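Hypothetical membrane protein (Corynebacterium glutamicum, PDB 6JSA) binds heme through its C-terminal HtaA domain, the piece described here, and probably passes it along the heme uptake machinery of corynebacteria. Local coordinates at residues A[41-46]-A[67-72]; A[16-21]-A[144-149]. One frame throughout, in Å; residues are numbered along the deposited sequence.

In the fold
Both contacts are buried in a largely antiparallel β-strand domain, but contact 2 lines the heme site while contact 1 lies in the core behind it, with H72 alone reaching the heme. Contact 1 lies deeper, between strands 42-53 and 66-71, and its meeting is wholly apolar, a small aromatic and aliphatic core. Contact 2 pairs helix 16-23 with the end of helix 140-145 and the turn after it; here the F18–F146 pair sits beside the polar bonds that Y21, as axial iron ligand, and S17 make to the heme. The two share no segment but touch directly: F69 packs on F18, and Q19 NE2 donates to Q41 O. H72, just past strand 66-71, meets Y21 on the iron side of the heme that contact 2 helps to hold.

Contact 1. Residues A[41-46]-A[67-72]; sequences QQFQFS and IHFTGH. With HEM (protoporphyrin IX containing Fe), chain B.
The ring of F43 takes the methyl end of I67 over one face and meets F69 obliquely through CZ, in the hydrophobic core behind the heme pocket of this β-strand HtaA domain. I67 CD1 stands 3.9 Å from the F43 ring centroid, 23° off the normal, a CH-pi contact whose closest atom is F43 CG, at 3.6 Å. In I67 a chi1 of -53° turns CG1 away from the carbonyl carbon and carries CD1 to F43, while CG2 lies over a face of the F69 ring. The F43 and F69 side chains run toward each other; their planes are nearly perpendicular (86°), and F43 CZ lies 3.9 Å from F69 CZ. F45 CZ touches the same I67 CD1 at 3.9 Å, roughly at right angles to the F43 approach. The axes of the short strand segments 42-46 and 67-71, roughly antiparallel, come no closer than 10.9 Å, so side chains alone bridge them. W31 meets F43 edge-to-face, and L33 packs on both F43 and I67. Just past strand 66-71, H72 reaches the heme: its imidazole lies flat on a pyrrole, with H72 CE1 3.3 Å from HEM C2B.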
ATOM      1  N   GLN A  41      -7.142   5.447  11.228  1.00  7.88           N
ATOM      2  CA  GLN A  41      -5.777   4.922  11.263  1.00  8.61           C
ATOM      3  C   GLN A  41      -5.412   4.218   9.956  1.00  8.34           C
ATOM      4  O   GLN A  41      -4.619   3.271   9.939  1.00  8.95           O
ATOM      5  CB  GLN A  41      -5.519   4.053  12.497  1.00 10.68           C
ATOM      6  CG  GLN A  41      -5.736   4.825  13.771  1.00 12.00           C
ATOM      7  CD  GLN A  41      -5.612   3.958  14.980  1.00 12.35           C
ATOM      8  OE1 GLN A  41      -6.586   3.353  15.429  1.00 13.94           O
ATOM      9  NE2 GLN A  41      -4.407   3.893  15.533  1.00 11.82           N
ATOM     10  N   GLN A  42      -5.996   4.685   8.853  1.00  7.74           N
ATOM     11  CA  GLN A  42      -5.725   4.139   7.530  1.00  8.11           C
ATOM     12  C   GLN A  42      -5.475   5.293   6.575  1.00  6.81           C
ATOM     13  O   GLN A  42      -6.239   6.265   6.552  1.00  7.87           O
ATOM     14  CB  GLN A  42      -6.894   3.301   6.999  1.00  8.89           C
ATOM     15  CG  GLN A  42      -7.186   2.074   7.827  1.00 10.05           C
ATOM     16  CD  GLN A  42      -8.367   1.315   7.277  1.00  9.99           C
ATOM     17  OE1 GLN A  42      -9.506   1.765   7.387  1.00 11.11           O
ATOM     18  NE2 GLN A  42      -8.102   0.176   6.653  1.00 10.40           N
ATOM     19  N   PHE A  43      -4.420   5.180   5.780  1.00  6.63           N
ATOM     20  CA  PHE A  43      -4.243   6.098   4.667  1.00  6.83           C
ATOM     21  C   PHE A  43      -5.340   5.873   3.634  1.00  7.09           C
ATOM     22  O   PHE A  43      -5.800   4.745   3.419  1.00  7.25           O
ATOM     23  CB  PHE A  43      -2.828   5.965   4.110  1.00  7.49           C
ATOM     24  CG  PHE A  43      -1.789   6.232   5.163  1.00  6.71           C
ATOM     25  CD1 PHE A  43      -1.502   7.538   5.545  1.00  7.30           C
ATOM     26  CD2 PHE A  43      -1.171   5.189   5.840  1.00  7.26           C
ATOM     27  CE1 PHE A  43      -0.586   7.800   6.548  1.00  7.72           C
ATOM     28  CE2 PHE A  43      -0.252   5.440   6.852  1.00  7.89           C
ATOM     29  CZ  PHE A  43       0.048   6.753   7.205  1.00  8.00           C
ATOM     30  N   GLN A  44      -5.805   6.972   3.038  1.00  6.81           N
ATOM     31  CA  GLN A  44      -6.997   6.993   2.200  1.00  7.23           C
ATOM     32  C   GLN A  44      -6.564   7.348   0.789  1.00  7.13           C
ATOM     33  O   GLN A  44      -6.006   8.430   0.554  1.00  6.99           O
ATOM     34  CB  GLN A  44      -8.002   8.022   2.725  1.00  8.23           C
ATOM     35  CG  GLN A  44      -8.400   7.809   4.186  1.00  8.82           C
ATOM     36  CD  GLN A  44      -9.357   6.651   4.373  1.00  9.35           C
ATOM     37  OE1 GLN A  44     -10.261   6.449   3.565  1.00 11.23           O
ATOM     38  NE2 GLN A  44      -9.176   5.892   5.443  1.00 10.13           N
ATOM     39  N   PHE A  45      -6.817   6.439  -0.140  1.00  7.20           N
ATOM     40  CA  PHE A  45      -6.374   6.573  -1.517  1.00  7.23           C
ATOM     41  C   PHE A  45      -7.589   6.729  -2.413  1.00  7.29           C
ATOM     42  O   PHE A  45      -8.622   6.085  -2.195  1.00  7.71           O
ATOM     43  CB  PHE A  45      -5.562   5.344  -1.945  1.00  7.43           C
ATOM     44  CG  PHE A  45      -4.360   5.089  -1.075  1.00  7.74           C
ATOM     45  CD1 PHE A  45      -4.474   4.353   0.099  1.00  8.64           C
ATOM     46  CD2 PHE A  45      -3.123   5.610  -1.423  1.00  8.60           C
ATOM     47  CE1 PHE A  45      -3.372   4.134   0.909  1.00  8.76           C
ATOM     48  CE2 PHE A  45      -2.009   5.388  -0.619  1.00  8.90           C
ATOM     49  CZ  PHE A  45      -2.139   4.652   0.548  1.00  8.65           C
ATOM     50  N   SER A  46      -7.452   7.581  -3.421  1.00  7.48           N
ATOM     51  CA  SER A  46      -8.552   7.906  -4.307  1.00  8.04           C
ATOM     52  C   SER A  46      -8.021   7.872  -5.730  1.00  7.12           C
ATOM     53  O   SER A  46      -7.050   8.563  -6.045  1.00  7.53           O
ATOM     54  CB  SER A  46      -9.069   9.296  -3.939  1.00  9.42           C
ATOM     55  OG  SER A  46     -10.171   9.647  -4.739  1.00 10.74           O
ATOM     56  N   ILE A  67       2.986   8.935   0.593  1.00  7.71           N
ATOM     57  CA  ILE A  67       3.157   9.060   2.034  1.00  7.46           C
ATOM     58  C   ILE A  67       4.649   9.188   2.291  1.00  7.43           C
ATOM     59  O   ILE A  67       5.441   8.423   1.730  1.00  8.83           O
ATOM     60  CB  ILE A  67       2.628   7.812   2.761  1.00  8.45           C
ATOM     61  CG1 ILE A  67       1.187   7.500   2.349  1.00 10.35           C
ATOM     62  CG2 ILE A  67       2.783   7.986   4.273  1.00  9.37           C
ATOM     63  CD1 ILE A  67       0.786   6.098   2.700  1.00 11.46           C
ATOM     64  N   HIS A  68       5.030  10.124   3.159  1.00  7.85           N
ATOM     65  CA  HIS A  68       6.435  10.371   3.476  0.57  7.36           C
ATOM     66  C   HIS A  68       6.603  10.284   4.991  1.00  7.10           C
ATOM     67  O   HIS A  68       6.218  11.204   5.721  1.00  8.54           O
ATOM     68  CB  HIS A  68       6.864  11.734   2.949  0.57  9.13           C
ATOM     69  CG  HIS A  68       8.345  11.944   2.952  0.57 10.81           C
ATOM     70  ND1 HIS A  68       8.939  13.050   2.384  0.57 13.80           N
ATOM     71  CD2 HIS A  68       9.355  11.190   3.450  0.57 11.81           C
ATOM     72  CE1 HIS A  68      10.249  12.968   2.534  0.57 13.80           C
ATOM     73  NE2 HIS A  68      10.527  11.849   3.177  0.57 13.01           N
ATOM     74  N   PHE A  69       7.173   9.173   5.466  1.00  7.47           N
ATOM     75  CA  PHE A  69       7.456   8.981   6.887  1.00  8.10           C
ATOM     76  C   PHE A  69       8.843   9.520   7.209  1.00  8.32           C
ATOM     77  O   PHE A  69       9.788   9.318   6.444  1.00  8.85           O
ATOM     78  CB  PHE A  69       7.458   7.491   7.232  1.00  8.54           C
ATOM     79  CG  PHE A  69       6.135   6.795   7.047  1.00  8.11           C
ATOM     80  CD1 PHE A  69       5.136   6.904   8.002  1.00  8.31           C
ATOM     81  CD2 PHE A  69       5.913   5.988   5.938  1.00  8.68           C
ATOM     82  CE1 PHE A  69       3.938   6.237   7.855  1.00  8.27           C
ATOM     83  CE2 PHE A  69       4.709   5.323   5.782  1.00  9.05           C
ATOM     84  CZ  PHE A  69       3.723   5.446   6.741  1.00  8.33           C
ATOM     85  N   THR A  70       8.972  10.178   8.361  1.00  8.66           N
ATOM     86  CA  THR A  70      10.277  10.615   8.850  1.00 10.19           C
ATOM     87  C   THR A  70      10.386  10.331  10.339  1.00  9.71           C
ATOM     88  O   THR A  70       9.383  10.219  11.048  1.00 10.76           O
ATOM     89  CB  THR A  70      10.516  12.107   8.597  1.00 13.91           C
ATOM     90  OG1 THR A  70       9.475  12.865   9.219  1.00 16.30           O
ATOM     91  CG2 THR A  70      10.555  12.407   7.109  1.00 15.11           C
ATOM     92  N   GLY A  71      11.625  10.216  10.805  1.00 10.13           N
ATOM     93  CA  GLY A  71      11.885   9.959  12.212  1.00 10.60           C
ATOM     94  C   GLY A  71      13.373  10.020  12.476  1.00 10.58           C
ATOM     95  O   GLY A  71      14.187  10.093  11.549  1.00 11.15           O
ATOM     96  N   HIS A  72      13.720   9.988  13.761  1.00 11.12           N
ATOM     97  CA  HIS A  72      15.120   9.945  14.188  1.00 12.00           C
ATOM     98  C   HIS A  72      15.941  11.069  13.555  1.00 12.72           C
ATOM     99  O   HIS A  72      17.015  10.846  12.988  1.00 13.82           O
ATOM    100  CB  HIS A  72      15.734   8.577  13.901  1.00 11.70           C
ATOM    101  CG  HIS A  72      15.077   7.457  14.643  1.00 11.44           C
ATOM    102  ND1 HIS A  72      15.305   7.219  15.983  1.00 12.74           N
ATOM    103  CD2 HIS A  72      14.191   6.518  14.237  1.00 12.80           C
ATOM    104  CE1 HIS A  72      14.599   6.169  16.364  1.00 13.29           C
ATOM    105  NE2 HIS A  72      13.912   5.728  15.325  1.00 13.27           N
TER
HETATM  106  CHA HEM B 300      11.436  -0.065  15.768  1.00 10.18           C
HETATM  107  CHB HEM B 300      15.456   2.341  16.956  1.00 10.54           C
HETATM  108  CHC HEM B 300      15.920   3.810  12.368  1.00 10.30           C
HETATM  109  CHD HEM B 300      12.131   1.092  11.112  1.00  8.74           C
HETATM  110  C1A HEM B 300      12.464   0.487  16.495  1.00  9.96           C
HETATM  111  C2A HEM B 300      12.637   0.375  17.931  1.00 10.68           C
HETATM  112  C3A HEM B 300      13.745   1.038  18.271  1.00 11.13           C
HETATM  113  C4A HEM B 300      14.317   1.574  17.048  1.00 10.41           C
HETATM  114  CMA HEM B 300      14.334   1.213  19.693  1.00 12.67           C
HETATM  115  CAA HEM B 300      11.645  -0.336  18.863  1.00 12.01           C
HETATM  116  CBA HEM B 300      10.482   0.648  19.040  1.00 14.67           C
HETATM  117  CGA HEM B 300       9.367   0.061  19.866  1.00 18.14           C
HETATM  118  O1A HEM B 300       9.282  -1.183  19.987  1.00 20.87           O
HETATM  119  O2A HEM B 300       8.540   0.845  20.392  1.00 20.67           O
HETATM  120  C1B HEM B 300      15.905   3.002  15.835  1.00 10.51           C
HETATM  121  C2B HEM B 300      16.981   3.969  15.782  1.00 12.33           C
HETATM  122  C3B HEM B 300      17.117   4.373  14.508  1.00 12.38           C
HETATM  123  C4B HEM B 300      16.117   3.671  13.727  1.00 11.07           C
HETATM  124  CMB HEM B 300      17.789   4.393  17.019  1.00 13.48           C
HETATM  125  CAB HEM B 300      18.094   5.389  13.872  1.00 14.69           C
HETATM  126  CBB HEM B 300      18.960   6.162  14.537  1.00 16.55           C
HETATM  127  C1C HEM B 300      14.958   3.177  11.613  1.00  9.79           C
HETATM  128  C2C HEM B 300      14.845   3.248  10.172  1.00 10.19           C
HETATM  129  C3C HEM B 300      13.780   2.524   9.815  1.00  9.57           C
HETATM  130  C4C HEM B 300      13.210   1.940  11.020  1.00  8.68           C
HETATM  131  CMC HEM B 300      15.770   4.059   9.240  1.00 11.64           C
HETATM  132  CAC HEM B 300      13.286   2.327   8.363  1.00 10.75           C
HETATM  133  CBC HEM B 300      11.975   2.358   8.072  1.00 11.80           C
HETATM  134  C1D HEM B 300      11.636   0.528  12.263  1.00  8.97           C
HETATM  135  C2D HEM B 300      10.513  -0.374  12.327  1.00  9.61           C
HETATM  136  C3D HEM B 300      10.316  -0.694  13.605  1.00  9.41           C
HETATM  137  C4D HEM B 300      11.302   0.006  14.400  1.00  9.79           C
HETATM  138  CMD HEM B 300       9.712  -0.867  11.112  1.00 11.03           C
HETATM  139  CAD HEM B 300       9.211  -1.616  14.162  1.00 10.51           C
HETATM  140  CBD HEM B 300       8.032  -0.723  14.573  1.00 11.36           C
HETATM  141  CGD HEM B 300       6.879  -1.581  15.026  1.00 12.40           C
HETATM  142  O1D HEM B 300       6.846  -1.982  16.216  1.00 14.84           O
HETATM  143  O2D HEM B 300       5.984  -1.866  14.191  1.00 12.79           O
HETATM  144  NA  HEM B 300      13.509   1.227  15.981  1.00  9.50           N
HETATM  145  NB  HEM B 300      15.390   2.852  14.564  1.00 10.54           N
HETATM  146  NC  HEM B 300      13.946   2.364  12.102  1.00  9.83           N
HETATM  147  ND  HEM B 300      12.103   0.745  13.547  1.00  9.94           N
HETATM  148 FE   HEM B 300      13.562   2.049  14.091  1.00 10.49          FE

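Contact 2. Residues A[16-21]-A[144-149]; sequences ASFQNY and QAFADF. With HEM (protoporphyrin IX containing Fe), chain B.
This contact forms part of the heme pocket, in which Y21 is the axial ligand: its OH lies 2.1 Å from the heme iron. At the protein-only meeting, F18 and F146 make a T-shaped pair, the edge of F146 directed at the face of F18 with planes at 82°. F146 CE1 sits over the centre of the F18 ring and reaches F18 CZ at 3.8 Å, and the heme methyl CMD touches both rings. F18 and Y21 each hold CG anti to the backbone N (chi1 -174° and 161°), which sends both rings off the helix toward the heme. The Y21 ring runs out over the porphyrin, one face above C4D. H72 NE2 is hydrogen-bonded to the same Y21 OH and probably polarises the ligand oxygen. On the opposite face of the porphyrin F149 lies flat, its ring centred over HEM ND, with F149 CE1 3.3 Å from HEM NC. S17 OG donates to the propionate oxygen HEM O2D at 2.6 Å, and K15 NZ is hydrogen-bonded to the same OG. A147, at positive phi, ends helix 140-145 in a Schellman motif that runs into a type I' turn, F146 to F149, in which A147 is an inner residue. M78 of strand 76-88 packs against A145 and F146, while L76 of that strand touches Y21 of helix 16-23.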
ATOM      1  N   ALA A  16      -0.286  -0.618  11.649  1.00  9.69           N
ATOM      2  CA  ALA A  16      -0.679   0.220  12.782  1.00 10.17           C
ATOM      3  C   ALA A  16       0.482   0.428  13.748  1.00  9.55           C
ATOM      4  O   ALA A  16       0.718   1.550  14.221  1.00  9.54           O
ATOM      5  CB  ALA A  16      -1.876  -0.381  13.510  1.00 10.65           C
ATOM      6  N   SER A  17       1.229  -0.638  14.050  1.00  9.62           N
ATOM      7  CA  SER A  17       2.336  -0.489  14.987  1.00  9.37           C
ATOM      8  C   SER A  17       3.430   0.406  14.417  1.00  8.71           C
ATOM      9  O   SER A  17       4.136   1.078  15.175  1.00  9.54           O
ATOM     10  CB  SER A  17       2.872  -1.861  15.410  1.00 10.17           C
ATOM     11  OG  SER A  17       3.445  -2.555  14.321  1.00 11.33           O
ATOM     12  N   PHE A  18       3.592   0.428  13.089  1.00  8.66           N
ATOM     13  CA  PHE A  18       4.538   1.357  12.476  1.00  8.22           C
ATOM     14  C   PHE A  18       4.088   2.805  12.644  1.00  8.23           C
ATOM     15  O   PHE A  18       4.900   3.673  12.974  1.00  8.94           O
ATOM     16  CB  PHE A  18       4.745   1.022  10.998  1.00  8.96           C
ATOM     17  CG  PHE A  18       5.819   1.841  10.338  1.00  8.74           C
ATOM     18  CD1 PHE A  18       7.140   1.709  10.744  1.00  8.76           C
ATOM     19  CD2 PHE A  18       5.517   2.731   9.321  1.00  9.70           C
ATOM     20  CE1 PHE A  18       8.148   2.441  10.147  1.00  9.36           C
ATOM     21  CE2 PHE A  18       6.519   3.474   8.710  1.00 10.11           C
ATOM     22  CZ  PHE A  18       7.842   3.329   9.128  1.00  9.57           C
ATOM     23  N   GLN A  19       2.797   3.083  12.434  1.00  9.11           N
ATOM     24  CA  GLN A  19       2.286   4.431  12.689  1.00  9.34           C
ATOM     25  C   GLN A  19       2.576   4.858  14.118  1.00  9.26           C
ATOM     26  O   GLN A  19       3.021   5.984  14.367  1.00  9.19           O
ATOM     27  CB  GLN A  19       0.778   4.482  12.483  1.00  8.28           C
ATOM     28  CG  GLN A  19       0.298   4.407  11.057  1.00  8.91           C
ATOM     29  CD  GLN A  19      -1.217   4.416  11.003  1.00  9.52           C
ATOM     30  OE1 GLN A  19      -1.875   4.995  11.868  1.00 10.33           O
ATOM     31  NE2 GLN A  19      -1.779   3.759  10.004  1.00  9.37           N
ATOM     32  N   ASN A  20       2.293   3.976  15.074  1.00  9.36           N
ATOM     33  CA  ASN A  20       2.441   4.344  16.474  1.00 10.29           C
ATOM     34  C   ASN A  20       3.903   4.511  16.842  1.00  9.96           C
ATOM     35  O   ASN A  20       4.234   5.359  17.675  1.00 10.38           O
ATOM     36  CB  ASN A  20       1.744   3.308  17.358  1.00 10.85           C
ATOM     37  CG  ASN A  20       0.247   3.253  17.104  1.00 10.70           C
ATOM     38  OD1 ASN A  20      -0.340   4.216  16.601  1.00 10.92           O
ATOM     39  ND2 ASN A  20      -0.379   2.137  17.456  1.00 12.24           N
ATOM     40  N   TYR A  21       4.781   3.730  16.213  1.00  9.01           N
ATOM     41  CA  TYR A  21       6.215   3.919  16.383  1.00  9.53           C
ATOM     42  C   TYR A  21       6.657   5.263  15.811  1.00  9.72           C
ATOM     43  O   TYR A  21       7.365   6.033  16.475  1.00 10.39           O
ATOM     44  CB  TYR A  21       6.948   2.759  15.712  1.00  9.87           C
ATOM     45  CG  TYR A  21       8.399   3.022  15.420  1.00  8.75           C
ATOM     46  CD1 TYR A  21       9.324   3.147  16.449  1.00 10.04           C
ATOM     47  CD2 TYR A  21       8.849   3.137  14.111  1.00  9.07           C
ATOM     48  CE1 TYR A  21      10.651   3.379  16.176  1.00 10.27           C
ATOM     49  CE2 TYR A  21      10.173   3.363  13.826  1.00  9.53           C
ATOM     50  CZ  TYR A  21      11.065   3.490  14.866  1.00 10.45           C
ATOM     51  OH  TYR A  21      12.372   3.735  14.591  1.00 11.19           O
ATOM     52  N   GLN A 144      13.500  -4.948   3.332  1.00 10.30           N
ATOM     53  CA  GLN A 144      14.672  -4.084   3.243  1.00 10.97           C
ATOM     54  C   GLN A 144      14.291  -2.621   3.394  1.00 10.18           C
ATOM     55  O   GLN A 144      15.017  -1.847   4.021  1.00 10.74           O
ATOM     56  CB  GLN A 144      15.385  -4.302   1.913  1.00 12.93           C
ATOM     57  CG  GLN A 144      15.943  -5.698   1.750  1.00 16.04           C
ATOM     58  CD  GLN A 144      16.552  -5.915   0.384  1.00 21.09           C
ATOM     59  OE1 GLN A 144      16.962  -4.962  -0.283  1.00 23.76           O
ATOM     60  NE2 GLN A 144      16.607  -7.168  -0.047  1.00 23.07           N
ATOM     61  N   ALA A 145      13.167  -2.213   2.806  1.00  9.64           N
ATOM     62  CA  ALA A 145      12.758  -0.817   2.913  1.00  9.80           C
ATOM     63  C   ALA A 145      12.425  -0.438   4.346  1.00  9.66           C
ATOM     64  O   ALA A 145      12.583   0.726   4.731  1.00 10.40           O
ATOM     65  CB  ALA A 145      11.573  -0.544   1.990  1.00  9.91           C
ATOM     66  N   PHE A 146      11.970  -1.397   5.151  1.00  8.60           N
ATOM     67  CA  PHE A 146      11.773  -1.175   6.575  1.00  8.64           C
ATOM     68  C   PHE A 146      13.040  -1.419   7.388  1.00  8.77           C
ATOM     69  O   PHE A 146      12.956  -1.671   8.600  1.00  9.26           O
ATOM     70  CB  PHE A 146      10.615  -2.021   7.097  1.00  8.25           C
ATOM     71  CG  PHE A 146       9.253  -1.483   6.757  1.00  8.62           C
ATOM     72  CD1 PHE A 146       8.771  -0.344   7.373  1.00  9.12           C
ATOM     73  CD2 PHE A 146       8.431  -2.151   5.852  1.00  8.53           C
ATOM     74  CE1 PHE A 146       7.509   0.134   7.090  1.00 10.79           C
ATOM     75  CE2 PHE A 146       7.156  -1.682   5.564  1.00 10.61           C
ATOM     76  CZ  PHE A 146       6.701  -0.530   6.184  1.00 10.46           C
ATOM     77  N   ALA A 147      14.207  -1.345   6.744  1.00 10.34           N
ATOM     78  CA  ALA A 147      15.497  -1.432   7.429  1.00 11.14           C
ATOM     79  C   ALA A 147      15.660  -2.744   8.192  1.00 11.04           C
ATOM     80  O   ALA A 147      16.364  -2.802   9.201  1.00 12.14           O
ATOM     81  CB  ALA A 147      15.765  -0.212   8.324  1.00 11.50           C
ATOM     82  N   ASP A 148      15.020  -3.805   7.704  1.00 10.91           N
ATOM     83  CA  ASP A 148      15.104  -5.143   8.275  1.00 11.62           C
ATOM     84  C   ASP A 148      14.504  -5.240   9.674  1.00 11.07           C
ATOM     85  O   ASP A 148      14.752  -6.223  10.382  1.00 12.69           O
ATOM     86  CB  ASP A 148      16.533  -5.709   8.253  1.00 15.34           C
ATOM     87  CG  ASP A 148      17.148  -5.692   6.862  1.00 19.94           C
ATOM     88  OD1 ASP A 148      16.466  -6.070   5.884  1.00 21.67           O
ATOM     89  OD2 ASP A 148      18.328  -5.300   6.755  1.00 23.45           O
ATOM     90  N   PHE A 149      13.703  -4.251  10.098  1.00  9.35           N
ATOM     91  CA  PHE A 149      13.006  -4.387  11.373  1.00  9.01           C
ATOM     92  C   PHE A 149      11.840  -5.365  11.298  1.00  9.87           C
ATOM     93  O   PHE A 149      11.439  -5.908  12.334  1.00 11.83           O
ATOM     94  CB  PHE A 149      12.544  -3.029  11.908  1.00  8.82           C
ATOM     95  CG  PHE A 149      13.636  -2.231  12.568  1.00  8.57           C
ATOM     96  CD1 PHE A 149      14.420  -1.353  11.838  1.00  9.14           C
ATOM     97  CD2 PHE A 149      13.878  -2.369  13.928  1.00  9.25           C
ATOM     98  CE1 PHE A 149      15.419  -0.612  12.457  1.00  8.90           C
ATOM     99  CE2 PHE A 149      14.883  -1.638  14.556  1.00  8.87           C
ATOM    100  CZ  PHE A 149      15.654  -0.762  13.823  1.00  9.32           C
TER
HETATM  101  CHA HEM B 300      11.436  -0.065  15.768  1.00 10.18           C
HETATM  102  CHB HEM B 300      15.456   2.341  16.956  1.00 10.54           C
HETATM  103  CHC HEM B 300      15.920   3.810  12.368  1.00 10.30           C
HETATM  104  CHD HEM B 300      12.131   1.092  11.112  1.00  8.74           C
HETATM  105  C1A HEM B 300      12.464   0.487  16.495  1.00  9.96           C
HETATM  106  C2A HEM B 300      12.637   0.375  17.931  1.00 10.68           C
HETATM  107  C3A HEM B 300      13.745   1.038  18.271  1.00 11.13           C
HETATM  108  C4A HEM B 300      14.317   1.574  17.048  1.00 10.41           C
HETATM  109  CMA HEM B 300      14.334   1.213  19.693  1.00 12.67           C
HETATM  110  CAA HEM B 300      11.645  -0.336  18.863  1.00 12.01           C
HETATM  111  CBA HEM B 300      10.482   0.648  19.040  1.00 14.67           C
HETATM  112  CGA HEM B 300       9.367   0.061  19.866  1.00 18.14           C
HETATM  113  O1A HEM B 300       9.282  -1.183  19.987  1.00 20.87           O
HETATM  114  O2A HEM B 300       8.540   0.845  20.392  1.00 20.67           O
HETATM  115  C1B HEM B 300      15.905   3.002  15.835  1.00 10.51           C
HETATM  116  C2B HEM B 300      16.981   3.969  15.782  1.00 12.33           C
HETATM  117  C3B HEM B 300      17.117   4.373  14.508  1.00 12.38           C
HETATM  118  C4B HEM B 300      16.117   3.671  13.727  1.00 11.07           C
HETATM  119  CMB HEM B 300      17.789   4.393  17.019  1.00 13.48           C
HETATM  120  CAB HEM B 300      18.094   5.389  13.872  1.00 14.69           C
HETATM  121  CBB HEM B 300      18.960   6.162  14.537  1.00 16.55           C
HETATM  122  C1C HEM B 300      14.958   3.177  11.613  1.00  9.79           C
HETATM  123  C2C HEM B 300      14.845   3.248  10.172  1.00 10.19           C
HETATM  124  C3C HEM B 300      13.780   2.524   9.815  1.00  9.57           C
HETATM  125  C4C HEM B 300      13.210   1.940  11.020  1.00  8.68           C
HETATM  126  CMC HEM B 300      15.770   4.059   9.240  1.00 11.64           C
HETATM  127  CAC HEM B 300      13.286   2.327   8.363  1.00 10.75           C
HETATM  128  CBC HEM B 300      11.975   2.358   8.072  1.00 11.80           C
HETATM  129  C1D HEM B 300      11.636   0.528  12.263  1.00  8.97           C
HETATM  130  C2D HEM B 300      10.513  -0.374  12.327  1.00  9.61           C
HETATM  131  C3D HEM B 300      10.316  -0.694  13.605  1.00  9.41           C
HETATM  132  C4D HEM B 300      11.302   0.006  14.400  1.00  9.79           C
HETATM  133  CMD HEM B 300       9.712  -0.867  11.112  1.00 11.03           C
HETATM  134  CAD HEM B 300       9.211  -1.616  14.162  1.00 10.51           C
HETATM  135  CBD HEM B 300       8.032  -0.723  14.573  1.00 11.36           C
HETATM  136  CGD HEM B 300       6.879  -1.581  15.026  1.00 12.40           C
HETATM  137  O1D HEM B 300       6.846  -1.982  16.216  1.00 14.84           O
HETATM  138  O2D HEM B 300       5.984  -1.866  14.191  1.00 12.79           O
HETATM  139  NA  HEM B 300      13.509   1.227  15.981  1.00  9.50           N
HETATM  140  NB  HEM B 300      15.390   2.852  14.564  1.00 10.54           N
HETATM  141  NC  HEM B 300      13.946   2.364  12.102  1.00  9.83           N
HETATM  142  ND  HEM B 300      12.103   0.745  13.547  1.00  9.94           N
HETATM  143 FE   HEM B 300      13.562   2.049  14.091  1.00 10.49          FE